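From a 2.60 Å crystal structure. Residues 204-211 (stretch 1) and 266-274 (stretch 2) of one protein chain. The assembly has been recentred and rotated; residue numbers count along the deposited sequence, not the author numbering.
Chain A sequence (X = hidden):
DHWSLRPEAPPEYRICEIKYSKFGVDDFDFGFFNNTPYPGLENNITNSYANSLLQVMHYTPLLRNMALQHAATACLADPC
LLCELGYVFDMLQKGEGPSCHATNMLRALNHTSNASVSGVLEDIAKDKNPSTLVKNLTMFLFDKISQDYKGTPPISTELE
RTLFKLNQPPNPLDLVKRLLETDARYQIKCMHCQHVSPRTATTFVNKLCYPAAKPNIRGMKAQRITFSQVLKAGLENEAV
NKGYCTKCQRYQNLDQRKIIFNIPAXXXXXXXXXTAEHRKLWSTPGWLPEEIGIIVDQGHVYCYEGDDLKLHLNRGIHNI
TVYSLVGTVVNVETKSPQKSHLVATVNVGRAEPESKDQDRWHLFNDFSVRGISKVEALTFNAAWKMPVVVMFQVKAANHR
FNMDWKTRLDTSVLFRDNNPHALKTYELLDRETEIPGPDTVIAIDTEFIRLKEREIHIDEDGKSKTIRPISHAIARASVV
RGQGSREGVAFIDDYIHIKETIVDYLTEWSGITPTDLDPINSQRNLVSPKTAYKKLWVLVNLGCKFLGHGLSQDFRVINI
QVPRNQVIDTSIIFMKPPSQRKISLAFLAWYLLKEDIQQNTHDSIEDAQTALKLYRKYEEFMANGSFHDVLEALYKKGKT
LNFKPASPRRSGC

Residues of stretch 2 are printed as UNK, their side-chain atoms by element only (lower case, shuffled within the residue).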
ATOM      1  N   PHE A 204       9.759   5.908 -16.594  1.00 57.56           N
ATOM      2  CA  PHE A 204       9.600   5.269 -15.292  1.00 47.79           C
ATOM      3  C   PHE A 204       9.305   3.782 -15.459  1.00 47.31           C
ATOM      4  O   PHE A 204       9.870   2.943 -14.756  1.00 55.84           O
ATOM      5  CB  PHE A 204       8.482   5.935 -14.486  1.00 51.33           C
ATOM      6  CG  PHE A 204       8.797   7.337 -14.049  1.00 41.60           C
ATOM      7  CD1 PHE A 204       9.714   7.570 -13.037  1.00 44.76           C
ATOM      8  CD2 PHE A 204       8.167   8.420 -14.637  1.00 45.31           C
ATOM      9  CE1 PHE A 204      10.003   8.858 -12.627  1.00 52.27           C
ATOM     10  CE2 PHE A 204       8.451   9.711 -14.231  1.00 53.83           C
ATOM     11  CZ  PHE A 204       9.371   9.929 -13.225  1.00 52.70           C
ATOM     12  N   VAL A 205       8.416   3.468 -16.395  1.00 48.97           N
ATOM     13  CA  VAL A 205       8.030   2.088 -16.664  1.00 48.09           C
ATOM     14  C   VAL A 205       8.238   1.747 -18.137  1.00 48.69           C
ATOM     15  O   VAL A 205       7.772   2.467 -19.019  1.00 53.72           O
ATOM     16  CB  VAL A 205       6.559   1.829 -16.284  1.00 43.19           C
ATOM     17  CG1 VAL A 205       6.176   0.388 -16.586  1.00 43.34           C
ATOM     18  CG2 VAL A 205       6.324   2.151 -14.815  1.00 42.05           C
ATOM     19  N   ASN A 206       8.939   0.649 -18.398  1.00 45.92           N
ATOM     20  CA  ASN A 206       9.215   0.230 -19.767  1.00 44.55           C
ATOM     21  C   ASN A 206       8.177  -0.748 -20.307  1.00 49.83           C
ATOM     22  O   ASN A 206       7.470  -1.406 -19.543  1.00 53.16           O
ATOM     23  CB  ASN A 206      10.608  -0.391 -19.858  1.00 41.42           C
ATOM     24  CG  ASN A 206      11.712   0.636 -19.724  1.00 48.64           C
ATOM     25  OD1 ASN A 206      12.252   0.849 -18.639  1.00 56.42           O
ATOM     26  ND2 ASN A 206      12.051   1.284 -20.833  1.00 46.48           N
ATOM     27  N   LYS A 207       8.091  -0.832 -21.631  1.00 47.48           N
ATOM     28  CA  LYS A 207       7.145  -1.726 -22.289  1.00 48.32           C
ATOM     29  C   LYS A 207       7.876  -2.761 -23.137  1.00 51.81           C
ATOM     30  O   LYS A 207       8.817  -2.429 -23.855  1.00 58.46           O
ATOM     31  CB  LYS A 207       6.172  -0.932 -23.161  1.00 50.37           C
ATOM     32  CG  LYS A 207       5.402   0.150 -22.425  1.00 58.87           C
ATOM     33  CD  LYS A 207       4.483   0.906 -23.372  1.00 62.00           C
ATOM     34  CE  LYS A 207       3.732   2.015 -22.654  1.00 72.13           C
ATOM     35  NZ  LYS A 207       2.834   2.761 -23.579  1.00 90.79           N
ATOM     36  N   LEU A 208       7.438  -4.012 -23.052  1.00 50.69           N
ATOM     37  CA  LEU A 208       8.039  -5.083 -23.840  1.00 46.00           C
ATOM     38  C   LEU A 208       7.709  -4.917 -25.320  1.00 52.45           C
ATOM     39  O   LEU A 208       6.696  -4.315 -25.675  1.00 53.65           O
ATOM     40  CB  LEU A 208       7.566  -6.451 -23.343  1.00 45.12           C
ATOM     41  CG  LEU A 208       7.966  -6.836 -21.917  1.00 47.05           C
ATOM     42  CD1 LEU A 208       7.577  -8.277 -21.620  1.00 47.17           C
ATOM     43  CD2 LEU A 208       9.455  -6.621 -21.695  1.00 42.99           C
ATOM     44  N   CYS A 209       8.571  -5.452 -26.178  1.00 53.98           N
ATOM     45  CA  CYS A 209       8.382  -5.348 -27.621  1.00 49.57           C
ATOM     46  C   CYS A 209       8.624  -6.693 -28.302  1.00 51.89           C
ATOM     47  O   CYS A 209       9.624  -7.361 -28.038  1.00 51.95           O
ATOM     48  CB  CYS A 209       9.309  -4.281 -28.205  1.00 54.14           C
ATOM     49  SG  CYS A 209       9.085  -3.980 -29.972  1.00 72.43           S
ATOM     50  N   TYR A 210       7.707  -7.080 -29.183  1.00 50.62           N
ATOM     51  CA  TYR A 210       7.778  -8.380 -29.842  1.00 57.84           C
ATOM     52  C   TYR A 210       8.026  -8.246 -31.343  1.00 62.24           C
ATOM     53  O   TYR A 210       7.552  -7.300 -31.972  1.00 61.13           O
ATOM     54  CB  TYR A 210       6.489  -9.169 -29.592  1.00 53.14           C
ATOM     55  CG  TYR A 210       6.118  -9.279 -28.130  1.00 55.89           C
ATOM     56  CD1 TYR A 210       6.680 -10.260 -27.323  1.00 53.11           C
ATOM     57  CD2 TYR A 210       5.209  -8.399 -27.558  1.00 57.14           C
ATOM     58  CE1 TYR A 210       6.344 -10.361 -25.985  1.00 53.35           C
ATOM     59  CE2 TYR A 210       4.867  -8.495 -26.223  1.00 50.50           C
ATOM     60  CZ  TYR A 210       5.438  -9.477 -25.441  1.00 54.40           C
ATOM     61  OH  TYR A 210       5.099  -9.574 -24.111  1.00 50.49           O
ATOM     62  N   PRO A 211       8.776  -9.197 -31.921  1.00 71.39           N
ATOM     63  CA  PRO A 211       9.075  -9.200 -33.358  1.00 73.08           C
ATOM     64  C   PRO A 211       7.889  -9.649 -34.209  1.00 80.25           C
ATOM     65  O   PRO A 211       6.786  -9.815 -33.684  1.00 94.13           O
ATOM     66  CB  PRO A 211      10.228 -10.199 -33.468  1.00 74.47           C
ATOM     67  CG  PRO A 211       9.996 -11.144 -32.343  1.00 65.82           C
ATOM     68  CD  PRO A 211       9.443 -10.310 -31.220  1.00 68.55           C
ATOM     69  N   UNK A 266      14.944  -0.528  -9.703  1.00 45.58           N
ATOM     70  CA  UNK A 266      13.664  -1.225  -9.759  1.00 43.77           C
ATOM     71  C   UNK A 266      13.154  -1.237 -11.195  1.00 45.51           C
ATOM     72  O   UNK A 266      12.874  -0.186 -11.773  1.00 43.82           O
ATOM     73  c   UNK A 266      11.265  -1.250  -9.012  1.00 47.46           C
ATOM     74  c   UNK A 266      13.067  -0.624  -7.394  1.00 35.94           C
ATOM     75  c   UNK A 266      12.615  -0.569  -8.843  1.00 40.34           C
ATOM     76  N   UNK A 267      13.038  -2.429 -11.769  1.00 42.82           N
ATOM     77  CA  UNK A 267      12.677  -2.562 -13.175  1.00 39.38           C
ATOM     78  C   UNK A 267      11.239  -3.037 -13.363  1.00 43.08           C
ATOM     79  O   UNK A 267      10.962  -4.236 -13.343  1.00 47.67           O
ATOM     80  c   UNK A 267      13.528  -3.630 -15.397  1.00 37.95           C
ATOM     81  c   UNK A 267      14.468  -4.700 -15.932  1.00 43.76           C
ATOM     82  c   UNK A 267      13.812  -2.288 -16.050  1.00 44.57           C
ATOM     83  c   UNK A 267      13.641  -3.525 -13.875  1.00 40.25           C
ATOM     84  N   UNK A 268      10.327  -2.087 -13.547  1.00 35.34           N
ATOM     85  CA  UNK A 268       8.929  -2.405 -13.816  1.00 43.58           C
ATOM     86  C   UNK A 268       8.701  -2.560 -15.316  1.00 45.38           C
ATOM     87  O   UNK A 268       9.137  -1.722 -16.106  1.00 47.29           O
ATOM     88  c   UNK A 268       8.018  -1.331 -13.245  1.00 39.92           C
ATOM     89  N   UNK A 269       8.015  -3.630 -15.705  1.00 40.94           N
ATOM     90  CA  UNK A 269       7.837  -3.943 -17.120  1.00 40.59           C
ATOM     91  C   UNK A 269       6.385  -4.241 -17.485  1.00 41.88           C
ATOM     92  O   UNK A 269       5.726  -5.056 -16.840  1.00 43.97           O
ATOM     93  c   UNK A 269      10.936  -6.295 -17.600  1.00 34.17           C
ATOM     94  c   UNK A 269      10.774  -3.855 -18.143  1.00 43.65           C
ATOM     95  c   UNK A 269      10.221  -4.988 -17.292  1.00 42.66           C
ATOM     96  c   UNK A 269       8.714  -5.136 -17.506  1.00 40.10           C
ATOM     97  N   UNK A 270       5.896  -3.577 -18.528  1.00 38.61           N
ATOM     98  CA  UNK A 270       4.577  -3.870 -19.077  1.00 36.24           C
ATOM     99  C   UNK A 270       4.706  -4.833 -20.252  1.00 43.15           C
ATOM    100  O   UNK A 270       5.464  -4.584 -21.189  1.00 51.50           O
ATOM    101  c   UNK A 270       3.869  -2.587 -19.514  1.00 47.96           C
ATOM    102  s   UNK A 270       3.351  -1.521 -18.151  1.00 50.63           S
ATOM    103  N   UNK A 271       3.962  -5.933 -20.196  1.00 43.91           N
ATOM    104  CA  UNK A 271       4.086  -6.996 -21.188  1.00 46.41           C
ATOM    105  C   UNK A 271       3.545  -6.595 -22.558  1.00 45.11           C
ATOM    106  O   UNK A 271       4.067  -7.033 -23.585  1.00 49.10           O
ATOM    107  c   UNK A 271       3.361  -8.273 -20.727  1.00 39.27           C
ATOM    108  o   UNK A 271       1.989  -7.971 -20.446  1.00 37.97           O
ATOM    109  c   UNK A 271       4.018  -8.834 -19.475  1.00 35.21           C
ATOM    110  N   UNK A 272       2.500  -5.770 -22.561  1.00 48.77           N
ATOM    111  CA  UNK A 272       1.873  -5.291 -23.794  1.00 51.51           C
ATOM    112  C   UNK A 272       1.425  -6.436 -24.701  1.00 48.26           C
ATOM    113  O   UNK A 272       1.639  -6.399 -25.913  1.00 56.12           O
ATOM    114  c   UNK A 272       2.122  -2.273 -23.326  1.00 61.59           C
ATOM    115  c   UNK A 272       2.825  -4.364 -24.555  1.00 45.70           C
ATOM    116  o   UNK A 272       1.617  -2.466 -22.200  1.00 67.22           O
ATOM    117  o   UNK A 272       1.718  -1.388 -24.110  1.00 67.72           O
ATOM    118  c   UNK A 272       3.278  -3.151 -23.760  1.00 52.48           C
ATOM    119  N   UNK A 273       0.803  -7.449 -24.108  1.00 48.70           N
ATOM    120  CA  UNK A 273       0.278  -8.580 -24.865  1.00 49.27           C
ATOM    121  C   UNK A 273      -1.009  -8.194 -25.587  1.00 54.62           C
ATOM    122  O   UNK A 273      -2.010  -7.865 -24.950  1.00 62.60           O
ATOM    123  c   UNK A 273      -0.580 -10.938 -24.754  1.00 49.70           C
ATOM    124  c   UNK A 273       1.292 -10.220 -23.244  1.00 47.02           C
ATOM    125  c   UNK A 273       1.090 -11.329 -22.234  1.00 49.97           C
ATOM    126  c   UNK A 273       0.007  -9.789 -23.953  1.00 43.63           C
ATOM    127  N   UNK A 274      -0.982  -8.236 -26.916  1.00 50.46           N
ATOM    128  CA  UNK A 274      -2.121  -7.786 -27.711  1.00 56.64           C
ATOM    129  C   UNK A 274      -2.643  -8.854 -28.670  1.00 60.96           C
ATOM    130  O   UNK A 274      -3.850  -8.960 -28.888  1.00 67.68           O
ATOM    131  c   UNK A 274      -1.480  -5.355 -27.607  1.00 47.74           C
ATOM    132  o   UNK A 274      -0.611  -6.789 -29.335  1.00 60.24           O
ATOM    133  c   UNK A 274      -1.768  -6.528 -28.529  1.00 55.62           C
TER
HETATM  134  O   HOH W   1      11.237   0.479 -14.223  1.00 42.74           O

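Position 266 has three side-chain carbons, one carrying the other two. The fork sits at CB, and the side chain is out of reach of stretch 1. This is Val266. Its O accepts a hydrogen bond from water 1 (3.0 Å from the water O), which also donates to Phe204 O at 2.9 Å.

Position 267 has four carbons, forked at the second. CB points sideways, but the end of the chain comes nearer and reaches the amide oxygen of Asn206. This is Leu267, with CD1 4.4 Å from Asn206 OD1.

Position 268 has a single carbon, CB, directed toward stretch 1 and 4.2 Å from Val205 CG2. This is Ala268. Its O takes a weak hydrogen bond from Asn206 N (3.3 Å), and its N donates to water 1 (2.8 Å to the water O).

Position 269 again has four carbons, forked at the second. One terminal carbon lies 3.9 Å from Asn206 CB, on the same face of the sheet. This is Leu269. Its CD1 also meets Leu208 CD2 at 4.4 Å.

Position 270 has one carbon followed by one sulfur. The sulfur packs 3.8 Å from Val205 CG1. This is Cys270. Its N donates to Asn206 O (2.9 Å), and its O accepts from Leu208 N (2.8 Å); both bonds are nearly straight.

Position 271 has a carbon carrying one oxygen and one carbon. CB points away overall, yet it lies 4.0 Å from Tyr210 OH. This is Thr271. Its backbone O accepts a 2.8 Å hydrogen bond from Tyr210 OH.

Position 272 has three carbons, the third carrying two oxygens: a carboxylate. One of these oxygens is 3.7 Å from Lys207 CD. This is Glu272. Lys207 NZ is 4.3 Å from its OE1, so the opposite charges are near each other but beyond a salt bridge.

Position 273 has four carbons, forked at the first, with one arm two carbons long. Its CB points sideways. This is Ile273, whose CG1 is 4.0 Å from Tyr210 OH.

Position 274 has a carbon carrying one oxygen and one carbon. It makes no contact with stretch 1. This is Thr274.

The contact is a short parallel pairing. Asn206 pairs with Leu269, and Lys207 with Cys270. Asn206 spans Leu269, its N bonding weakly to Ala268 O and its O accepting from Cys270 N; Leu208 N then bonds to Cys270 O. Water 1 links the backbones ahead of the pairing. Beyond it, Leu208 and Tyr210 point toward stretch 2, and the tyrosine hydroxyl supplies a further hydrogen bond. Together the stretches bury 566 Å².

Stretch 2 (266-274) VLALCTEIT
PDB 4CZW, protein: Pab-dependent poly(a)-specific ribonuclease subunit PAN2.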